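Local atomic coordinates of putative alpha-L-fucosidase (Bacteroides thetaiotaomicron, PDB entry 4H41), a protein that probably hydrolyses glycosidic linkages in host glycans, perhaps as an alpha-L-fucosidase, an activity that remains putative. Residues Leu32-Thr37 against Asp331-Tyr336; Thr37-Ile42 against Asp103-Leu108; Asp57-His62 against Phe311-Phe316; Ser276-Met281 against Leu286-Asp291. One frame throughout, in Å; residues are numbered along the deposited sequence.

Contact 1: Leu32-Thr37 against Asp331-Tyr336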
# COMPACT_ATOMS: atom_id res chain seq x y z
N LEU B 32 14.10 -0.62 25.78
CA LEU B 32 15.44 -0.79 25.27
C LEU B 32 15.56 0.01 23.99
O LEU B 32 14.75 -0.17 23.08
CB LEU B 32 15.67 -2.28 25.04
CG LEU B 32 17.01 -2.75 24.54
CD1 LEU B 32 18.15 -2.25 25.40
CD2 LEU B 32 17.03 -4.24 24.49
N LYS B 33 16.56 0.88 23.89
CA LYS B 33 16.72 1.68 22.69
C LYS B 33 17.19 0.82 21.55
O LYS B 33 18.03 -0.09 21.76
CB LYS B 33 17.73 2.80 22.91
CG LYS B 33 17.25 3.85 23.92
CD LYS B 33 18.36 4.89 24.22
CE LYS B 33 18.04 5.75 25.42
NZ LYS B 33 19.25 6.44 25.97
N ILE B 34 16.78 1.19 20.32
CA ILE B 34 17.22 0.51 19.09
C ILE B 34 18.61 1.03 18.74
O ILE B 34 18.80 2.24 18.56
CB ILE B 34 16.18 0.74 17.95
CG1 ILE B 34 14.90 -0.07 18.26
CG2 ILE B 34 16.75 0.28 16.60
CD1 ILE B 34 13.73 0.35 17.50
N THR B 35 19.59 0.16 18.71
CA THR B 35 20.96 0.55 18.41
C THR B 35 21.51 -0.17 17.18
O THR B 35 22.67 -0.00 16.85
CB THR B 35 21.87 0.35 19.62
OG1 THR B 35 21.86 -1.04 19.95
CG2 THR B 35 21.50 1.26 20.80
N GLY B 36 20.67 -0.91 16.48
CA GLY B 36 21.03 -1.54 15.22
C GLY B 36 19.86 -1.59 14.28
O GLY B 36 18.69 -1.57 14.69
N THR B 37 20.16 -1.62 12.95
CA THR B 37 19.12 -1.80 11.97
C THR B 37 19.62 -2.66 10.86
O THR B 37 20.80 -2.63 10.50
CB THR B 37 18.59 -0.47 11.40
OG1 THR B 37 17.50 -0.74 10.50
CG2 THR B 37 19.65 0.33 10.71
N ASP B 331 9.84 10.85 15.03
CA ASP B 331 9.57 11.95 15.97
C ASP B 331 8.99 11.44 17.28
O ASP B 331 9.43 11.86 18.33
CB ASP B 331 8.63 12.96 15.34
CG ASP B 331 9.20 13.73 14.16
OD1 ASP B 331 10.44 13.69 13.96
OD2 ASP B 331 8.39 14.33 13.40
N ARG B 332 8.03 10.51 17.24
CA ARG B 332 7.44 9.94 18.48
C ARG B 332 8.50 9.19 19.28
O ARG B 332 8.51 9.26 20.52
CB ARG B 332 6.27 9.00 18.17
CG ARG B 332 5.10 9.58 17.39
CD ARG B 332 4.26 10.64 18.10
NE ARG B 332 4.93 11.94 18.23
CZ ARG B 332 5.18 12.80 17.24
NH1 ARG B 332 4.77 12.55 16.00
NH2 ARG B 332 5.82 13.92 17.49
N TYR B 333 9.38 8.47 18.57
CA TYR B 333 10.49 7.71 19.16
C TYR B 333 11.46 8.65 19.87
O TYR B 333 11.82 8.43 21.04
CB TYR B 333 11.18 6.90 18.06
CG TYR B 333 12.32 6.06 18.52
CD1 TYR B 333 13.60 6.57 18.59
CD2 TYR B 333 12.13 4.73 18.90
CE1 TYR B 333 14.67 5.79 19.03
CE2 TYR B 333 13.20 3.92 19.29
CZ TYR B 333 14.46 4.47 19.38
OH TYR B 333 15.50 3.71 19.84
N ARG B 334 11.86 9.72 19.20
CA ARG B 334 12.75 10.70 19.82
C ARG B 334 12.15 11.37 21.02
O ARG B 334 12.87 11.69 21.97
CB ARG B 334 13.16 11.79 18.80
CG ARG B 334 14.14 11.29 17.75
CD ARG B 334 15.00 12.40 17.22
NE ARG B 334 14.18 13.45 16.64
CZ ARG B 334 13.99 14.68 17.13
NH1 ARG B 334 14.57 15.04 18.28
NH2 ARG B 334 13.25 15.55 16.48
N GLU B 335 10.84 11.63 20.98
CA GLU B 335 10.18 12.25 22.12
C GLU B 335 10.18 11.32 23.36
O GLU B 335 10.51 11.73 24.46
CB GLU B 335 8.73 12.64 21.74
CG GLU B 335 8.73 13.88 20.88
CD GLU B 335 7.39 14.32 20.33
OE1 GLU B 335 6.39 13.60 20.55
OE2 GLU B 335 7.35 15.32 19.57
N TYR B 336 9.87 10.06 23.17
CA TYR B 336 9.83 9.07 24.24
C TYR B 336 11.19 8.80 24.84
O TYR B 336 11.28 8.63 26.05
CB TYR B 336 9.22 7.78 23.69
CG TYR B 336 9.19 6.61 24.65
CD1 TYR B 336 8.21 6.49 25.62
CD2 TYR B 336 10.17 5.63 24.60
CE1 TYR B 336 8.18 5.41 26.51
CE2 TYR B 336 10.18 4.56 25.51
CZ TYR B 336 9.15 4.42 26.41
OH TYR B 336 9.19 3.34 27.25
O HOH W 1 17.91 4.52 19.59

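Contact 2: Thr37-Ile42 against Asp103-Leu108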
# COMPACT_ATOMS: atom_id res chain seq x y z
N THR B 37 20.16 -1.62 12.95
CA THR B 37 19.12 -1.80 11.97
C THR B 37 19.62 -2.66 10.86
O THR B 37 20.80 -2.63 10.50
CB THR B 37 18.59 -0.47 11.40
OG1 THR B 37 17.50 -0.74 10.50
CG2 THR B 37 19.65 0.33 10.71
N PHE B 38 18.69 -3.44 10.31
CA PHE B 38 18.92 -4.09 9.04
C PHE B 38 18.94 -3.04 7.97
O PHE B 38 18.37 -1.94 8.12
CB PHE B 38 17.88 -5.14 8.71
CG PHE B 38 18.04 -6.37 9.56
CD1 PHE B 38 18.95 -7.36 9.22
CD2 PHE B 38 17.32 -6.52 10.73
CE1 PHE B 38 19.07 -8.51 9.99
CE2 PHE B 38 17.45 -7.67 11.52
CZ PHE B 38 18.35 -8.65 11.15
N LEU B 39 19.59 -3.39 6.89
CA LEU B 39 19.63 -2.69 5.62
C LEU B 39 18.96 -3.69 4.71
O LEU B 39 19.56 -4.74 4.46
CB LEU B 39 21.08 -2.38 5.19
CG LEU B 39 21.96 -1.63 6.18
CD1 LEU B 39 23.41 -1.73 5.77
CD2 LEU B 39 21.52 -0.21 6.31
N ASP B 40 17.75 -3.41 4.20
CA ASP B 40 16.96 -4.40 3.49
C ASP B 40 17.38 -4.61 2.05
O ASP B 40 16.66 -4.27 1.11
CB ASP B 40 15.48 -4.03 3.57
CG ASP B 40 14.58 -5.15 3.07
OD1 ASP B 40 14.94 -6.34 3.25
OD2 ASP B 40 13.50 -4.83 2.53
N GLU B 41 18.56 -5.21 1.88
CA GLU B 41 19.13 -5.62 0.62
C GLU B 41 19.69 -7.03 0.78
O GLU B 41 20.45 -7.19 1.71
CB GLU B 41 20.30 -4.68 0.24
CG GLU B 41 19.88 -3.25 -0.02
CD GLU B 41 19.20 -2.98 -1.34
OE1 GLU B 41 19.12 -3.90 -2.19
OE2 GLU B 41 18.78 -1.82 -1.53
N ILE B 42 19.38 -8.03 -0.07
CA ILE B 42 18.34 -8.03 -1.08
C ILE B 42 17.02 -8.30 -0.38
O ILE B 42 16.90 -9.31 0.30
CB ILE B 42 18.59 -9.08 -2.18
CG1 ILE B 42 19.90 -8.83 -2.95
CG2 ILE B 42 17.39 -9.13 -3.12
CD1 ILE B 42 20.01 -7.49 -3.70
N ASP B 103 30.46 -2.43 -0.78
CA ASP B 103 31.45 -1.36 -0.75
C ASP B 103 30.82 -0.08 -0.19
O ASP B 103 31.39 0.55 0.70
CB ASP B 103 31.99 -1.08 -2.16
CG ASP B 103 32.75 0.23 -2.27
OD1 ASP B 103 33.88 0.31 -1.75
OD2 ASP B 103 32.18 1.21 -2.81
N MSE B 104 29.63 0.27 -0.68
CA MSE B 104 28.97 1.50 -0.25
C MSE B 104 28.66 1.47 1.22
O MSE B 104 28.99 2.44 1.92
CB MSE B 104 27.67 1.73 -1.04
CG MSE B 104 27.06 3.09 -0.77
SE MSE B 104 25.28 3.16 -1.46
CE MSE B 104 24.44 1.94 -0.17
N TYR B 105 28.01 0.41 1.69
CA TYR B 105 27.66 0.32 3.11
C TYR B 105 28.88 0.28 4.01
O TYR B 105 28.86 0.88 5.07
CB TYR B 105 26.78 -0.90 3.41
CG TYR B 105 25.41 -0.81 2.81
CD1 TYR B 105 24.63 0.34 2.96
CD2 TYR B 105 24.83 -1.91 2.17
CE1 TYR B 105 23.33 0.39 2.47
CE2 TYR B 105 23.53 -1.85 1.68
CZ TYR B 105 22.79 -0.71 1.83
OH TYR B 105 21.49 -0.67 1.38
N LEU B 106 29.93 -0.43 3.62
CA LEU B 106 31.16 -0.46 4.42
C LEU B 106 31.77 0.94 4.53
O LEU B 106 32.21 1.31 5.63
CB LEU B 106 32.15 -1.44 3.84
CG LEU B 106 31.82 -2.90 4.13
CD1 LEU B 106 32.61 -3.83 3.24
CD2 LEU B 106 32.11 -3.26 5.57
N ARG B 107 31.77 1.73 3.45
CA ARG B 107 32.31 3.10 3.47
C ARG B 107 31.43 4.00 4.34
O ARG B 107 31.95 4.81 5.10
CB ARG B 107 32.44 3.67 2.06
CG ARG B 107 33.64 3.09 1.31
CD ARG B 107 33.90 3.79 -0.01
NE ARG B 107 32.85 3.52 -0.99
CZ ARG B 107 31.84 4.31 -1.30
NH1 ARG B 107 31.70 5.49 -0.70
NH2 ARG B 107 30.95 3.93 -2.22
N LEU B 108 30.11 3.85 4.24
CA LEU B 108 29.21 4.67 5.05
C LEU B 108 29.32 4.28 6.53
O LEU B 108 29.33 5.17 7.38
CB LEU B 108 27.76 4.55 4.56
CG LEU B 108 27.49 5.15 3.19
CD1 LEU B 108 26.07 4.89 2.75
CD2 LEU B 108 27.78 6.68 3.17

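Contact 3: Asp57-His62 against Phe311-Phe316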
# COMPACT_ATOMS: atom_id res chain seq x y z
N ASP B 57 23.69 7.99 2.36
CA ASP B 57 24.50 8.81 3.26
C ASP B 57 23.60 9.60 4.21
O ASP B 57 23.84 9.62 5.43
CB ASP B 57 25.39 9.75 2.46
CG ASP B 57 26.11 10.75 3.35
OD1 ASP B 57 27.11 10.36 3.98
OD2 ASP B 57 25.60 11.87 3.50
N LEU B 58 22.57 10.21 3.68
CA LEU B 58 21.63 10.96 4.52
C LEU B 58 20.90 10.03 5.51
O LEU B 58 20.71 10.39 6.67
CB LEU B 58 20.63 11.70 3.63
CG LEU B 58 19.49 12.45 4.32
CD1 LEU B 58 20.05 13.55 5.22
CD2 LEU B 58 18.53 13.07 3.27
N ASP B 59 20.54 8.81 5.08
CA ASP B 59 19.89 7.89 6.02
C ASP B 59 20.82 7.48 7.13
O ASP B 59 20.37 7.38 8.28
CB ASP B 59 19.31 6.62 5.34
CG ASP B 59 17.87 6.47 5.74
OD1 ASP B 59 17.15 7.48 5.72
OD2 ASP B 59 17.47 5.34 6.11
N PHE B 60 22.10 7.30 6.84
CA PHE B 60 23.06 6.95 7.90
C PHE B 60 23.15 8.10 8.92
O PHE B 60 23.33 7.85 10.12
CB PHE B 60 24.42 6.62 7.31
CG PHE B 60 24.61 5.14 7.01
CD1 PHE B 60 23.85 4.51 6.02
CD2 PHE B 60 25.56 4.38 7.69
CE1 PHE B 60 24.01 3.15 5.74
CE2 PHE B 60 25.75 3.03 7.38
CZ PHE B 60 25.00 2.44 6.37
N GLN B 61 23.02 9.36 8.46
CA GLN B 61 22.98 10.51 9.36
C GLN B 61 21.74 10.47 10.27
O GLN B 61 21.88 10.73 11.47
CB GLN B 61 22.98 11.82 8.58
CG GLN B 61 24.25 12.10 7.79
CD GLN B 61 24.10 13.37 7.02
OE1 GLN B 61 23.78 14.41 7.60
NE2 GLN B 61 24.39 13.35 5.72
N HIS B 62 20.57 10.08 9.72
CA HIS B 62 19.33 9.97 10.51
C HIS B 62 19.49 8.85 11.54
O HIS B 62 19.03 8.98 12.67
CB HIS B 62 18.05 9.72 9.63
CG HIS B 62 17.68 10.84 8.69
ND1 HIS B 62 17.58 12.15 9.12
CD2 HIS B 62 17.29 10.78 7.39
CE1 HIS B 62 17.21 12.86 8.07
NE2 HIS B 62 17.04 12.08 6.99
N PHE B 311 14.11 -4.39 12.06
CA PHE B 311 13.74 -4.47 10.65
C PHE B 311 12.59 -3.47 10.54
O PHE B 311 11.50 -3.75 11.05
CB PHE B 311 13.34 -5.88 10.20
CG PHE B 311 13.16 -5.95 8.71
CD1 PHE B 311 11.99 -5.52 8.11
CD2 PHE B 311 14.23 -6.29 7.88
CE1 PHE B 311 11.87 -5.45 6.74
CE2 PHE B 311 14.10 -6.25 6.50
CZ PHE B 311 12.92 -5.83 5.93
N GLU B 312 12.76 -2.29 9.93
CA GLU B 312 13.95 -1.79 9.25
C GLU B 312 13.90 -0.29 9.27
O GLU B 312 12.86 0.28 8.93
CB GLU B 312 13.99 -2.30 7.80
CG GLU B 312 15.30 -2.02 7.09
CD GLU B 312 15.27 -1.22 5.80
OE1 GLU B 312 14.25 -0.54 5.55
OE2 GLU B 312 16.27 -1.24 5.04
N PHE B 313 14.97 0.35 9.65
CA PHE B 313 14.97 1.81 9.80
C PHE B 313 14.61 2.54 8.52
O PHE B 313 13.73 3.43 8.56
CB PHE B 313 16.31 2.30 10.30
CG PHE B 313 16.39 3.79 10.48
CD1 PHE B 313 16.82 4.60 9.45
CD2 PHE B 313 16.10 4.37 11.70
CE1 PHE B 313 16.87 5.99 9.60
CE2 PHE B 313 16.13 5.76 11.85
CZ PHE B 313 16.54 6.55 10.80
N SER B 314 15.32 2.26 7.42
CA SER B 314 15.16 3.06 6.18
C SER B 314 13.71 3.17 5.67
O SER B 314 13.36 4.22 5.14
CB SER B 314 16.07 2.57 5.08
OG SER B 314 17.41 2.68 5.56
N HIS B 315 12.94 2.10 5.71
CA HIS B 315 11.56 2.15 5.27
C HIS B 315 10.61 2.56 6.36
O HIS B 315 9.58 3.22 6.08
CB HIS B 315 11.10 0.77 4.77
CG HIS B 315 11.63 0.40 3.42
ND1 HIS B 315 12.89 -0.12 3.25
CD2 HIS B 315 11.03 0.46 2.21
CE1 HIS B 315 13.02 -0.36 1.95
NE2 HIS B 315 11.90 -0.06 1.30
N PHE B 316 10.84 2.07 7.59
CA PHE B 316 9.82 2.18 8.62
C PHE B 316 10.06 3.19 9.72
O PHE B 316 9.09 3.49 10.42
CB PHE B 316 9.52 0.80 9.19
CG PHE B 316 9.11 -0.15 8.08
CD1 PHE B 316 7.91 0.04 7.41
CD2 PHE B 316 9.93 -1.19 7.68
CE1 PHE B 316 7.52 -0.81 6.37
CE2 PHE B 316 9.53 -2.06 6.65
CZ PHE B 316 8.35 -1.83 5.98

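Contact 4: Ser276-Met281 against Leu286-Asp291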
# COMPACT_ATOMS: atom_id res chain seq x y z
N SER B 276 9.58 -2.63 13.11
CA SER B 276 9.05 -1.27 13.08
C SER B 276 8.00 -1.09 11.99
O SER B 276 7.55 0.04 11.72
CB SER B 276 10.20 -0.28 12.98
OG SER B 276 11.11 -0.62 11.96
N PHE B 277 7.48 -2.23 11.46
CA PHE B 277 6.37 -2.27 10.52
C PHE B 277 5.20 -2.95 11.21
O PHE B 277 5.41 -3.71 12.17
CB PHE B 277 6.74 -2.97 9.22
CG PHE B 277 7.16 -4.40 9.39
CD1 PHE B 277 8.46 -4.73 9.71
CD2 PHE B 277 6.22 -5.43 9.33
CE1 PHE B 277 8.84 -6.05 9.89
CE2 PHE B 277 6.60 -6.75 9.50
CZ PHE B 277 7.93 -7.05 9.74
N ASP B 278 3.97 -2.69 10.75
CA ASP B 278 2.78 -3.20 11.38
C ASP B 278 2.31 -4.52 10.73
O ASP B 278 1.96 -4.54 9.58
CB ASP B 278 1.66 -2.13 11.31
CG ASP B 278 0.70 -2.23 12.47
OD1 ASP B 278 0.14 -3.33 12.66
OD2 ASP B 278 0.51 -1.19 13.22
N ARG B 279 2.22 -5.58 11.52
CA ARG B 279 1.71 -6.87 11.05
C ARG B 279 0.19 -6.99 11.23
O ARG B 279 -0.37 -8.01 10.86
CB ARG B 279 2.39 -8.02 11.83
CG ARG B 279 3.73 -8.36 11.30
CD ARG B 279 4.23 -9.64 11.97
NE ARG B 279 5.60 -9.83 11.59
CZ ARG B 279 6.01 -10.29 10.43
NH1 ARG B 279 5.15 -10.81 9.56
NH2 ARG B 279 7.30 -10.36 10.17
N ASP B 280 -0.48 -6.01 11.83
CA ASP B 280 -1.92 -6.13 12.12
C ASP B 280 -2.80 -5.50 11.07
O ASP B 280 -4.02 -5.45 11.25
CB ASP B 280 -2.21 -5.44 13.47
CG ASP B 280 -1.41 -6.01 14.63
OD1 ASP B 280 -1.18 -7.22 14.64
OD2 ASP B 280 -1.01 -5.22 15.52
N MSE B 281 -2.23 -5.05 9.97
CA MSE B 281 -2.93 -4.25 8.97
C MSE B 281 -3.09 -4.98 7.65
O MSE B 281 -2.27 -5.83 7.30
CB MSE B 281 -2.15 -2.96 8.73
CG MSE B 281 -1.98 -2.10 9.98
SE MSE B 281 -3.65 -1.25 10.46
CE MSE B 281 -4.04 -2.05 12.15
N LEU B 286 3.34 -1.34 6.28
CA LEU B 286 3.63 0.07 6.50
C LEU B 286 4.11 0.26 7.93
O LEU B 286 4.12 -0.71 8.71
CB LEU B 286 2.36 0.91 6.20
CG LEU B 286 2.06 1.03 4.72
CD1 LEU B 286 0.71 1.69 4.54
CD2 LEU B 286 3.13 1.81 4.00
N PRO B 287 4.63 1.47 8.25
CA PRO B 287 5.17 1.67 9.60
C PRO B 287 4.20 1.33 10.73
O PRO B 287 2.97 1.53 10.65
CB PRO B 287 5.54 3.15 9.60
CG PRO B 287 5.84 3.44 8.13
CD PRO B 287 4.84 2.67 7.41
N ILE B 288 4.79 0.81 11.82
CA ILE B 288 4.03 0.42 13.01
C ILE B 288 3.53 1.64 13.78
O ILE B 288 4.13 2.71 13.78
CB ILE B 288 4.91 -0.50 13.91
CG1 ILE B 288 4.06 -1.36 14.84
CG2 ILE B 288 5.95 0.28 14.69
CD1 ILE B 288 4.86 -2.46 15.55
N LYS B 289 2.43 1.43 14.51
CA LYS B 289 1.96 2.37 15.51
C LYS B 289 3.03 2.46 16.64
O LYS B 289 3.44 1.44 17.20
CB LYS B 289 0.60 1.90 16.09
CG LYS B 289 0.13 2.73 17.26
CD LYS B 289 -1.22 2.27 17.81
CE LYS B 289 -2.38 2.55 16.92
NZ LYS B 289 -3.66 2.28 17.65
N PHE B 290 3.49 3.67 16.93
CA PHE B 290 4.51 3.89 17.94
C PHE B 290 4.24 3.13 19.25
O PHE B 290 5.13 2.47 19.78
CB PHE B 290 4.66 5.38 18.27
CG PHE B 290 5.59 5.58 19.45
CD1 PHE B 290 6.91 5.15 19.39
CD2 PHE B 290 5.10 6.02 20.66
CE1 PHE B 290 7.74 5.27 20.51
CE2 PHE B 290 5.92 6.08 21.79
CZ PHE B 290 7.24 5.74 21.69
N ASP B 291 3.01 3.20 19.77
CA ASP B 291 2.72 2.53 21.06
C ASP B 291 2.94 1.04 21.00
O ASP B 291 3.37 0.46 21.98
CB ASP B 291 1.31 2.81 21.59
CG ASP B 291 1.22 4.07 22.45
OD1 ASP B 291 2.29 4.60 22.85
OD2 ASP B 291 0.08 4.43 22.84
O HOH W 2 1.29 -2.68 7.74
O HOH W 3 0.37 1.11 11.62

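Contact 1: Leu32-Thr37 against Asp331-Tyr336
The hydroxyl oxygen of Tyr333 is held from two directions by Ile34 and a water. Ile34 N donates to Tyr333 OH over 2.9 Å with an N-H...O angle of 160°, while the hydroxyl donates a hydrogen bond to water 1, Tyr333 OH lying 2.6 Å from the water oxygen. That water donates in turn to Ile34 O at 2.7 Å, so one phenol serves the N of Ile34 directly and its O through water 1. The water sits at the edge of the phenol ring, in its plane. Tyrosine suits the place because it is long enough to cross from a helix to a backbone and ends in a group that can both donate and accept a hydrogen bond. Its CG stands anti to the backbone N (chi1 -179°), which carries the ring off the helix toward Ile34. Apolar contact backs the polar bond: Ile34 CB comes within 3.6 Å of Tyr333 OH, and Ile34 CD1 touches ring carbon CE2 at 4.0 Å. Of the Lys33 side chain, CB comes near, 3.9 Å from Tyr333 OH, before the extended chain leads away. Phe337, Met317 and Ile339 enclose the ring further. One position earlier on the helix, Arg332 grips Glu335 side-on, and its NH1 also bonds Asn50 O of a second subunit. The contact thus joins the first strand, 34-39, to the last long helix, 324-337, as in an eight-stranded TIM barrel, where the closing helix packs over the seam between the eighth and first strands.

Contact 2: Thr37-Ile42 against Asp103-Leu108
Leu39 lays its CD1 methyl over the centre of the Tyr105 ring, a CH-pi contact between the first strand of the TIM barrel and helix 101-111 of the layer around it. The methyl carbon CD1 of Leu39 is 3.6 Å from the ring centroid of Tyr105 and only 10° off the ring normal, which leaves it almost equally close to all six carbons. The two side chains run past each other in opposite directions, and Leu39 CG, anti to its carbonyl carbon (chi1 -54°), turns the branch to that face. A branched aliphatic residue is apt here, since a single methyl can settle over the middle of a ring. Glu41 meets the same ring at its edge: its CG lies 3.3 Å from Tyr105 OH, the aliphatic part of a chain bent at chi2 doing the touching. The carboxylate makes no bond to the phenol, and Tyr105 OH is a buried polar atom with no partner in the model. In the next shell, Trp56 meets the Tyr105 ring edge-to-face, and Met73 and Phe116, from the second and third strands, pack on it. Leu39 is fixed by backbone bonds to Ile72 and Ile74. Just after the strand, an inverse gamma turn centred on Asp40, closed by Glu41 N to Leu39 O at 2.8 Å, swings Glu41 toward the ring; a cis peptide follows before Ile42. On the helix, Arg107 NE and Arg107 NH2 both bond Asp103 OD2, each at 3.0 Å, from one face of the carboxylate.

Contact 3: Asp57-His62 against Phe311-Phe316
Asp59 and Ser314 form the polar link between helix 53-65, which follows the first strand of the TIM barrel, and the short helix 313-316 beyond the eighth. Ser314 OG donates to Asp59 OD2 over 2.7 Å, reaching the oxygen on its anti side, 24° out of the carboxylate plane. The other oxygen, Asp59 OD1, accepts from Ser318 OG and Gln320 NE2, so this buried carboxylate serves partners on both oxygens. With alanine in place of Asp59, the hydroxyls of Ser314 and Ser318 and the amide of Gln320 would probably lose this acceptor, leaving the Phe313 edge contact to carry this join. The backbones are close, Asp59 CA to Ser314 CA being 6.8 Å, and a short carboxylate can span the gap, turned with chi1 at -127°, away from a staggered value.

Apolar and edge contacts come from Phe313. Its CG stands anti to the backbone N (chi1 -180°), carrying the ring to helix 53-65. There Asp59 OD2 lies in the ring plane, 3.5 Å from CD1 of Phe313, where the slightly positive aromatic hydrogens face an oxygen, and His62 CB meets the same edge, 3.7 Å from Phe313 CZ.

Within 311-316, Glu312, the N-cap preceded by a cis peptide, takes two bonds on OE1: a capping bond from His315 N at 3.0 Å and, from the opposite face of the carboxylate, a side-chain bond from His315 ND1 at 2.7 Å.

Contact 4: Ser276-Met281 against Leu286-Asp291
Phe277, whose CB touches Leu286 O across the contact, turns the edge of its ring to Arg279: CE2 of Phe277 sits 3.6 Å above the guanidinium plane of Arg279, offset toward its rim. The rings of Phe285 and Phe316 also meet Phe277, and a bound molecule of unknown identity lies about 3 Å from its side chain. The two segments form a hairpin-like loop after the seventh strand of the TIM barrel, joined by one antiparallel bridge in which Phe277 and Pro287 are a non-hydrogen-bonded pair. The bonds fall on the flanking residues, Ile288 N to Ser276 O at 2.9 Å and Asp278 N to Leu286 O at 2.8 Å. Proline is tolerated because this position asks for no N-H. Ile288 packs along the opposing backbone, its CG2 3.4 Å from Ser276 O; with CG1 anti to the backbone N (chi1 -158°), CD1 reaches Phe277 O. Asn50 of a second subunit bonds Ile288 O and Phe290 N, placing the loop at an interface.

The Asp278 carboxylate ties the loop together. OD1 accepts from Asp280 N at 2.9 Å, making an Asx turn, while OD2 takes a weak bond from Lys289 N at 3.5 Å and makes a long, weak ion pair with Lys292. A leucine in its place would probably leave Asp280 N without its acceptor and free the turn to shift. Water 3 donates to both Asp278 OD2 and Pro287 O, lying 2.8 Å from each oxygen.

How the contacts relate
All four contacts belong to one TIM barrel: contacts 1 and 3 lie at the junction of the first and eighth strands, contact 2 toward the second and third, contact 4 after the seventh. Contacts 1 and 2 share Thr37, their centres 20 Å apart. Contact 3 lies between them: Thr37 OG1 is 2.9 Å from Phe313 N, and Asp40 N 2.8 Å from Glu312 OE2, both probable hydrogen bonds. Contact 4 joins contact 3 through Ser276 N and Phe311 O, 3.0 Å apart, and contact 1 where Phe290 CZ packs on Tyr336 CB at 3.5 Å. The unidentified molecule beside Phe277 probably comes from the crystallisation liquor, though possibly marking a pocket; no active-site residue is identified.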